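PDB 1NRW: hypothetical protein, haloacid dehalogenase-like hydrolase from Bacillus subtilis, which dephosphorylates phosphorylated five- and six-carbon sugars and nucleoside monophosphates in vitro, and flavin mononucleotide to a lesser extent, with magnesium as its cofactor. Local coordinates for residues 94-97 / 101-104; 103-108 / 152-157. One frame throughout, in Å; residues are numbered along the deposited sequence.

Interaction 1 (94-97 / 101-104); sequences LSWL and NYYY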
ATOM      1  N   LEU A  94      -6.210  14.872 -11.094  1.00 21.33           N
ATOM      2  CA  LEU A  94      -5.192  15.772 -10.571  1.00 21.04           C
ATOM      3  C   LEU A  94      -5.609  17.235 -10.638  1.00 22.59           C
ATOM      4  O   LEU A  94      -5.330  18.005  -9.717  1.00 22.12           O
ATOM      5  CB  LEU A  94      -3.871  15.548 -11.310  1.00 19.63           C
ATOM      6  CG  LEU A  94      -3.340  14.119 -11.122  1.00 20.83           C
ATOM      7  CD1 LEU A  94      -2.109  13.890 -11.981  1.00 21.30           C
ATOM      8  CD2 LEU A  94      -3.011  13.892  -9.649  1.00 19.80           C
ATOM      9  N   SER A  95      -6.283  17.622 -11.716  1.00 23.62           N
ATOM     10  CA  SER A  95      -6.729  19.004 -11.844  1.00 25.87           C
ATOM     11  C   SER A  95      -7.699  19.313 -10.709  1.00 25.31           C
ATOM     12  O   SER A  95      -7.637  20.384 -10.101  1.00 26.31           O
ATOM     13  CB  SER A  95      -7.419  19.227 -13.194  1.00 26.68           C
ATOM     14  OG  SER A  95      -8.580  18.427 -13.311  1.00 32.53           O
ATOM     15  N   TRP A  96      -8.588  18.367 -10.415  1.00 24.27           N
ATOM     16  CA  TRP A  96      -9.565  18.550  -9.345  1.00 24.07           C
ATOM     17  C   TRP A  96      -8.895  18.602  -7.968  1.00 24.17           C
ATOM     18  O   TRP A  96      -9.170  19.503  -7.171  1.00 24.30           O
ATOM     19  CB  TRP A  96     -10.603  17.422  -9.366  1.00 24.59           C
ATOM     20  CG  TRP A  96     -11.715  17.636  -8.374  1.00 25.34           C
ATOM     21  CD1 TRP A  96     -12.750  18.522  -8.481  1.00 26.86           C
ATOM     22  CD2 TRP A  96     -11.864  16.998  -7.097  1.00 25.98           C
ATOM     23  NE1 TRP A  96     -13.532  18.478  -7.349  1.00 26.78           N
ATOM     24  CE2 TRP A  96     -13.012  17.552  -6.484  1.00 25.83           C
ATOM     25  CE3 TRP A  96     -11.140  16.013  -6.411  1.00 25.07           C
ATOM     26  CZ2 TRP A  96     -13.450  17.156  -5.215  1.00 25.98           C
ATOM     27  CZ3 TRP A  96     -11.579  15.619  -5.145  1.00 25.28           C
ATOM     28  CH2 TRP A  96     -12.723  16.192  -4.564  1.00 24.22           C
ATOM     29  N   LEU A  97      -8.020  17.638  -7.684  1.00 21.82           N
ATOM     30  CA  LEU A  97      -7.337  17.604  -6.393  1.00 20.98           C
ATOM     31  C   LEU A  97      -6.545  18.880  -6.133  1.00 22.49           C
ATOM     32  O   LEU A  97      -6.584  19.434  -5.036  1.00 22.67           O
ATOM     33  CB  LEU A  97      -6.391  16.400  -6.314  1.00 20.85           C
ATOM     34  CG  LEU A  97      -7.058  15.024  -6.254  1.00 20.42           C
ATOM     35  CD1 LEU A  97      -6.002  13.927  -6.346  1.00 19.43           C
ATOM     36  CD2 LEU A  97      -7.851  14.904  -4.962  1.00 21.39           C
ATOM     37  N   ASN A 101      -7.430  22.176  -3.351  1.00 23.84           N
ATOM     38  CA  ASN A 101      -6.512  22.249  -2.221  1.00 24.84           C
ATOM     39  C   ASN A 101      -6.253  20.967  -1.431  1.00 24.04           C
ATOM     40  O   ASN A 101      -6.073  21.006  -0.214  1.00 24.18           O
ATOM     41  CB  ASN A 101      -6.980  23.354  -1.275  1.00 27.74           C
ATOM     42  CG  ASN A 101      -7.209  24.663  -1.997  1.00 31.40           C
ATOM     43  OD1 ASN A 101      -6.295  25.200  -2.623  1.00 33.21           O
ATOM     44  ND2 ASN A 101      -8.432  25.181  -1.925  1.00 32.08           N
ATOM     45  N   TYR A 102      -6.248  19.832  -2.117  1.00 22.01           N
ATOM     46  CA  TYR A 102      -5.941  18.564  -1.464  1.00 20.16           C
ATOM     47  C   TYR A 102      -4.442  18.371  -1.622  1.00 19.79           C
ATOM     48  O   TYR A 102      -3.872  18.820  -2.617  1.00 19.18           O
ATOM     49  CB  TYR A 102      -6.624  17.399  -2.182  1.00 17.64           C
ATOM     50  CG  TYR A 102      -8.108  17.282  -1.963  1.00 18.94           C
ATOM     51  CD1 TYR A 102      -8.621  16.507  -0.918  1.00 18.41           C
ATOM     52  CD2 TYR A 102      -9.003  17.937  -2.805  1.00 18.29           C
ATOM     53  CE1 TYR A 102      -9.997  16.386  -0.723  1.00 16.39           C
ATOM     54  CE2 TYR A 102     -10.372  17.827  -2.620  1.00 18.80           C
ATOM     55  CZ  TYR A 102     -10.864  17.053  -1.581  1.00 20.08           C
ATOM     56  OH  TYR A 102     -12.221  16.955  -1.406  1.00 20.64           O
ATOM     57  N   TYR A 103      -3.793  17.735  -0.649  1.00 18.32           N
ATOM     58  CA  TYR A 103      -2.377  17.429  -0.806  1.00 17.64           C
ATOM     59  C   TYR A 103      -2.471  16.180  -1.677  1.00 18.71           C
ATOM     60  O   TYR A 103      -3.443  15.428  -1.565  1.00 18.70           O
ATOM     61  CB  TYR A 103      -1.711  17.009   0.511  1.00 17.78           C
ATOM     62  CG  TYR A 103      -1.528  18.075   1.561  1.00 18.21           C
ATOM     63  CD1 TYR A 103      -1.785  19.418   1.289  1.00 19.66           C
ATOM     64  CD2 TYR A 103      -1.102  17.731   2.846  1.00 18.31           C
ATOM     65  CE1 TYR A 103      -1.630  20.392   2.278  1.00 21.11           C
ATOM     66  CE2 TYR A 103      -0.941  18.693   3.836  1.00 19.42           C
ATOM     67  CZ  TYR A 103      -1.211  20.020   3.548  1.00 20.33           C
ATOM     68  OH  TYR A 103      -1.086  20.967   4.540  1.00 19.89           O
ATOM     69  N   TYR A 104      -1.495  15.944  -2.542  1.00 17.78           N
ATOM     70  CA  TYR A 104      -1.557  14.742  -3.360  1.00 15.95           C
ATOM     71  C   TYR A 104      -0.188  14.220  -3.760  1.00 15.94           C
ATOM     72  O   TYR A 104       0.797  14.960  -3.782  1.00 16.05           O
ATOM     73  CB  TYR A 104      -2.450  14.977  -4.594  1.00 17.30           C
ATOM     74  CG  TYR A 104      -1.901  15.933  -5.631  1.00 18.12           C
ATOM     75  CD1 TYR A 104      -1.010  15.492  -6.613  1.00 19.65           C
ATOM     76  CD2 TYR A 104      -2.273  17.277  -5.635  1.00 19.49           C
ATOM     77  CE1 TYR A 104      -0.505  16.363  -7.573  1.00 18.44           C
ATOM     78  CE2 TYR A 104      -1.774  18.161  -6.590  1.00 18.35           C
ATOM     79  CZ  TYR A 104      -0.891  17.696  -7.554  1.00 20.67           C
ATOM     80  OH  TYR A 104      -0.388  18.560  -8.498  1.00 20.15           O
TER
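Tyr102 folds back against Leu97 and Trp96 where helix 87-99 ends in a Schellman motif and the chain turns into strand 103-108, a helix-to-strand connection in the α/β cap of this HAD-type phosphatase. Asn101, with positive phi, is the C-prime residue; its N pairs with Glu98 O. The other bond of the motif runs from Tyr102 N to Leu97 O, 3.0 Å long and nearly straight at 165°.

The same carbonyl also meets the tyrosine side chain: Tyr102 CB lies 3.5 Å from Leu97 O, which then approaches the ring edge in plane, beside CD2. At CG the contact changes to a CH-pi one, Leu97 CD2 sitting off-centre over the ring, 4.2 Å from its centroid. Further out, Tyr102 CE2 comes within 3.5 Å of Trp96 CH2. The indole six-membered ring and the phenol are inclined by 34° and meet obliquely. At the tip, Tyr102 OH is 3.3 Å from Trp96 CH2 and is hydrogen-bonded to Lys184 O, which satisfies the hydroxyl beside the indole. Arg191 adds a cation-pi contact to Trp96.

Two residues on, Tyr104 points to the same helix. The other branch of Leu97 serves it, CD1 reaching Tyr104 CB at 4.1 Å, so the two methyls of one leucine serve two tyrosines, one at the ring and one at CB. Tyr104 CG lies between its own backbone N and carbonyl carbon (chi1 69°), which turns the ring toward Leu94, while its hydroxyl bonds Glu98 OE1. Leu94 and Leu97 also pack on Ile175 of strand 172-178. Leu94 meets Tyr104 at about a right angle, its CD2 methyl 4.0 Å from Tyr104 CD1.

Interaction 2 (103-108 / 152-157); sequences YYEVFT and SGFAYI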
ATOM      1  N   TYR A 103      -3.793  17.735  -0.649  1.00 18.32           N
ATOM      2  CA  TYR A 103      -2.377  17.429  -0.806  1.00 17.64           C
ATOM      3  C   TYR A 103      -2.471  16.180  -1.677  1.00 18.71           C
ATOM      4  O   TYR A 103      -3.443  15.428  -1.565  1.00 18.70           O
ATOM      5  CB  TYR A 103      -1.711  17.009   0.511  1.00 17.78           C
ATOM      6  CG  TYR A 103      -1.528  18.075   1.561  1.00 18.21           C
ATOM      7  CD1 TYR A 103      -1.785  19.418   1.289  1.00 19.66           C
ATOM      8  CD2 TYR A 103      -1.102  17.731   2.846  1.00 18.31           C
ATOM      9  CE1 TYR A 103      -1.630  20.392   2.278  1.00 21.11           C
ATOM     10  CE2 TYR A 103      -0.941  18.693   3.836  1.00 19.42           C
ATOM     11  CZ  TYR A 103      -1.211  20.020   3.548  1.00 20.33           C
ATOM     12  OH  TYR A 103      -1.086  20.967   4.540  1.00 19.89           O
ATOM     13  N   TYR A 104      -1.495  15.944  -2.542  1.00 17.78           N
ATOM     14  CA  TYR A 104      -1.557  14.742  -3.360  1.00 15.95           C
ATOM     15  C   TYR A 104      -0.188  14.220  -3.760  1.00 15.94           C
ATOM     16  O   TYR A 104       0.797  14.960  -3.782  1.00 16.05           O
ATOM     17  CB  TYR A 104      -2.450  14.977  -4.594  1.00 17.30           C
ATOM     18  CG  TYR A 104      -1.901  15.933  -5.631  1.00 18.12           C
ATOM     19  CD1 TYR A 104      -1.010  15.492  -6.613  1.00 19.65           C
ATOM     20  CD2 TYR A 104      -2.273  17.277  -5.635  1.00 19.49           C
ATOM     21  CE1 TYR A 104      -0.505  16.363  -7.573  1.00 18.44           C
ATOM     22  CE2 TYR A 104      -1.774  18.161  -6.590  1.00 18.35           C
ATOM     23  CZ  TYR A 104      -0.891  17.696  -7.554  1.00 20.67           C
ATOM     24  OH  TYR A 104      -0.388  18.560  -8.498  1.00 20.15           O
ATOM     25  N   GLU A 105      -0.130  12.924  -4.043  1.00 15.51           N
ATOM     26  CA  GLU A 105       1.109  12.278  -4.445  1.00 15.24           C
ATOM     27  C   GLU A 105       0.763  11.417  -5.650  1.00 14.56           C
ATOM     28  O   GLU A 105      -0.245  10.709  -5.639  1.00 16.12           O
ATOM     29  CB  GLU A 105       1.653  11.408  -3.308  1.00 15.73           C
ATOM     30  CG  GLU A 105       1.956  12.195  -2.034  1.00 18.18           C
ATOM     31  CD  GLU A 105       2.510  11.326  -0.919  1.00 20.67           C
ATOM     32  OE1 GLU A 105       2.791  10.131  -1.166  1.00 20.94           O
ATOM     33  OE2 GLU A 105       2.672  11.842   0.208  1.00 23.59           O
ATOM     34  N   VAL A 106       1.592  11.492  -6.685  1.00 13.90           N
ATOM     35  CA  VAL A 106       1.355  10.728  -7.907  1.00 13.97           C
ATOM     36  C   VAL A 106       2.415   9.647  -8.071  1.00 13.61           C
ATOM     37  O   VAL A 106       3.585   9.932  -8.334  1.00 13.12           O
ATOM     38  CB  VAL A 106       1.371  11.650  -9.150  1.00 13.71           C
ATOM     39  CG1 VAL A 106       0.926  10.871 -10.386  1.00 16.28           C
ATOM     40  CG2 VAL A 106       0.448  12.852  -8.925  1.00 16.87           C
ATOM     41  N   PHE A 107       1.996   8.399  -7.910  1.00 14.63           N
ATOM     42  CA  PHE A 107       2.901   7.267  -8.040  1.00 14.07           C
ATOM     43  C   PHE A 107       3.040   6.888  -9.507  1.00 16.31           C
ATOM     44  O   PHE A 107       2.060   6.529 -10.155  1.00 16.33           O
ATOM     45  CB  PHE A 107       2.363   6.088  -7.228  1.00 14.17           C
ATOM     46  CG  PHE A 107       2.380   6.327  -5.740  1.00 13.73           C
ATOM     47  CD1 PHE A 107       3.458   5.897  -4.967  1.00 16.18           C
ATOM     48  CD2 PHE A 107       1.348   7.027  -5.125  1.00 13.86           C
ATOM     49  CE1 PHE A 107       3.507   6.167  -3.595  1.00 15.58           C
ATOM     50  CE2 PHE A 107       1.388   7.303  -3.749  1.00 14.66           C
ATOM     51  CZ  PHE A 107       2.470   6.871  -2.989  1.00 14.73           C
ATOM     52  N   THR A 108       4.262   6.988 -10.020  1.00 17.44           N
ATOM     53  CA  THR A 108       4.558   6.667 -11.413  1.00 21.56           C
ATOM     54  C   THR A 108       5.732   5.699 -11.441  1.00 25.09           C
ATOM     55  O   THR A 108       6.154   5.193 -10.404  1.00 26.55           O
ATOM     56  CB  THR A 108       4.962   7.924 -12.204  1.00 21.76           C
ATOM     57  OG1 THR A 108       6.255   8.364 -11.768  1.00 19.80           O
ATOM     58  CG2 THR A 108       3.955   9.037 -11.983  1.00 19.75           C
ATOM     59  N   SER A 152      12.512   8.899   1.404  1.00 31.27           N
ATOM     60  CA  SER A 152      11.499   9.028   0.370  1.00 29.61           C
ATOM     61  C   SER A 152      12.093   9.316  -1.004  1.00 28.16           C
ATOM     62  O   SER A 152      13.256   9.708  -1.126  1.00 28.73           O
ATOM     63  CB  SER A 152      10.511  10.135   0.744  1.00 29.57           C
ATOM     64  OG  SER A 152      11.158  11.398   0.822  1.00 28.73           O
ATOM     65  N   GLY A 153      11.279   9.115  -2.032  1.00 26.92           N
ATOM     66  CA  GLY A 153      11.719   9.346  -3.397  1.00 26.83           C
ATOM     67  C   GLY A 153      10.746  10.256  -4.117  1.00 25.49           C
ATOM     68  O   GLY A 153      10.260   9.939  -5.208  1.00 25.40           O
ATOM     69  N   PHE A 154      10.454  11.392  -3.495  1.00 23.75           N
ATOM     70  CA  PHE A 154       9.537  12.362  -4.075  1.00 21.87           C
ATOM     71  C   PHE A 154      10.243  13.251  -5.086  1.00 22.20           C
ATOM     72  O   PHE A 154      11.451  13.481  -5.003  1.00 22.29           O
ATOM     73  CB  PHE A 154       8.932  13.249  -2.985  1.00 19.91           C
ATOM     74  CG  PHE A 154       8.045  12.513  -2.027  1.00 16.69           C
ATOM     75  CD1 PHE A 154       6.825  12.000  -2.447  1.00 16.73           C
ATOM     76  CD2 PHE A 154       8.429  12.336  -0.704  1.00 17.05           C
ATOM     77  CE1 PHE A 154       5.992  11.318  -1.563  1.00 17.51           C
ATOM     78  CE2 PHE A 154       7.609  11.655   0.193  1.00 17.34           C
ATOM     79  CZ  PHE A 154       6.386  11.145  -0.238  1.00 17.21           C
ATOM     80  N   ALA A 155       9.467  13.740  -6.041  1.00 22.08           N
ATOM     81  CA  ALA A 155       9.955  14.639  -7.073  1.00 22.23           C
ATOM     82  C   ALA A 155       8.977  15.803  -7.036  1.00 22.91           C
ATOM     83  O   ALA A 155       7.769  15.609  -7.153  1.00 20.70           O
ATOM     84  CB  ALA A 155       9.922  13.955  -8.430  1.00 22.40           C
ATOM     85  N   TYR A 156       9.496  17.012  -6.857  1.00 23.30           N
ATOM     86  CA  TYR A 156       8.653  18.196  -6.778  1.00 25.80           C
ATOM     87  C   TYR A 156       8.176  18.729  -8.119  1.00 25.83           C
ATOM     88  O   TYR A 156       8.910  18.715  -9.108  1.00 27.16           O
ATOM     89  CB  TYR A 156       9.394  19.318  -6.048  1.00 29.38           C
ATOM     90  CG  TYR A 156       8.671  20.648  -6.095  1.00 31.96           C
ATOM     91  CD1 TYR A 156       7.585  20.905  -5.260  1.00 34.68           C
ATOM     92  CD2 TYR A 156       9.053  21.636  -7.003  1.00 34.80           C
ATOM     93  CE1 TYR A 156       6.893  22.114  -5.329  1.00 36.14           C
ATOM     94  CE2 TYR A 156       8.369  22.847  -7.082  1.00 36.25           C
ATOM     95  CZ  TYR A 156       7.291  23.080  -6.242  1.00 37.02           C
ATOM     96  OH  TYR A 156       6.608  24.272  -6.321  1.00 39.07           O
ATOM     97  N   ILE A 157       6.932  19.198  -8.135  1.00 25.98           N
ATOM     98  CA  ILE A 157       6.334  19.803  -9.318  1.00 26.57           C
ATOM     99  C   ILE A 157       5.550  21.019  -8.833  1.00 27.60           C
ATOM    100  O   ILE A 157       4.988  21.004  -7.735  1.00 27.00           O
ATOM    101  CB  ILE A 157       5.366  18.843 -10.064  1.00 25.57           C
ATOM    102  CG1 ILE A 157       4.254  18.370  -9.126  1.00 24.66           C
ATOM    103  CG2 ILE A 157       6.141  17.669 -10.647  1.00 25.54           C
ATOM    104  CD1 ILE A 157       3.179  17.553  -9.823  1.00 21.99           C
TER
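Glu105 and Phe154 mark the closest backbone approach, yet their CA atoms are 8.4 Å apart, because strands 103-108 and 154-156 are not neighbours in their sheet. Strand 112-114 lies between them, and the segments cross steeply, closer to perpendicular than to antiparallel; side chains alone make the contact.

Glu105 reaches out with its chain extended beyond CG (chi2 -179°) and brings its carboxylate to the rim of the Phe154 ring. OE1 lies in the ring plane at the edge, 3.4 Å from Phe154 CE1, where the C-H hydrogens carry a slight positive charge; the pairing is therefore probably attractive electrostatically. OE2 stands farther off, at 3.8 Å from Phe154 CE1, and the carboxylate is turned 76° from the ring plane. A second, looser meeting joins Ile157 to Tyr104 at about a right angle: the CD1 methyl comes 3.9 Å from Tyr104 OH, whose hydrogen bond goes to Glu98.

Helix 118-132 packs against the Glu105-Phe154 pair, Leu121 touching both residues and Val124 touching Glu105. On the side of strand 103-108 away from strand 112-114, strand 172-178 continues the sheet through backbone bonds such as that between Glu105 and Leu176.

Overall arrangement
Strand 103-108 joins the two contacts: it enters from the helix end of interaction 1 and carries on into interaction 2, with Tyr104 taking part in both interactions. Their centres are 12 Å apart, and they touch directly where Leu94 CD2 packs 3.7 Å from Val106 CG2. Local and long-range packing thus share one strand of the six-stranded cap sheet. Interaction 1 lies away from the phosphate and metal sites. Interaction 2 is nearer, the Glu105 side chain being about 9 Å from the phosphate-binding Gly45 and about 10 Å from Asp12, which binds the calcium ion together with Asp10, Asp240 and Ser241.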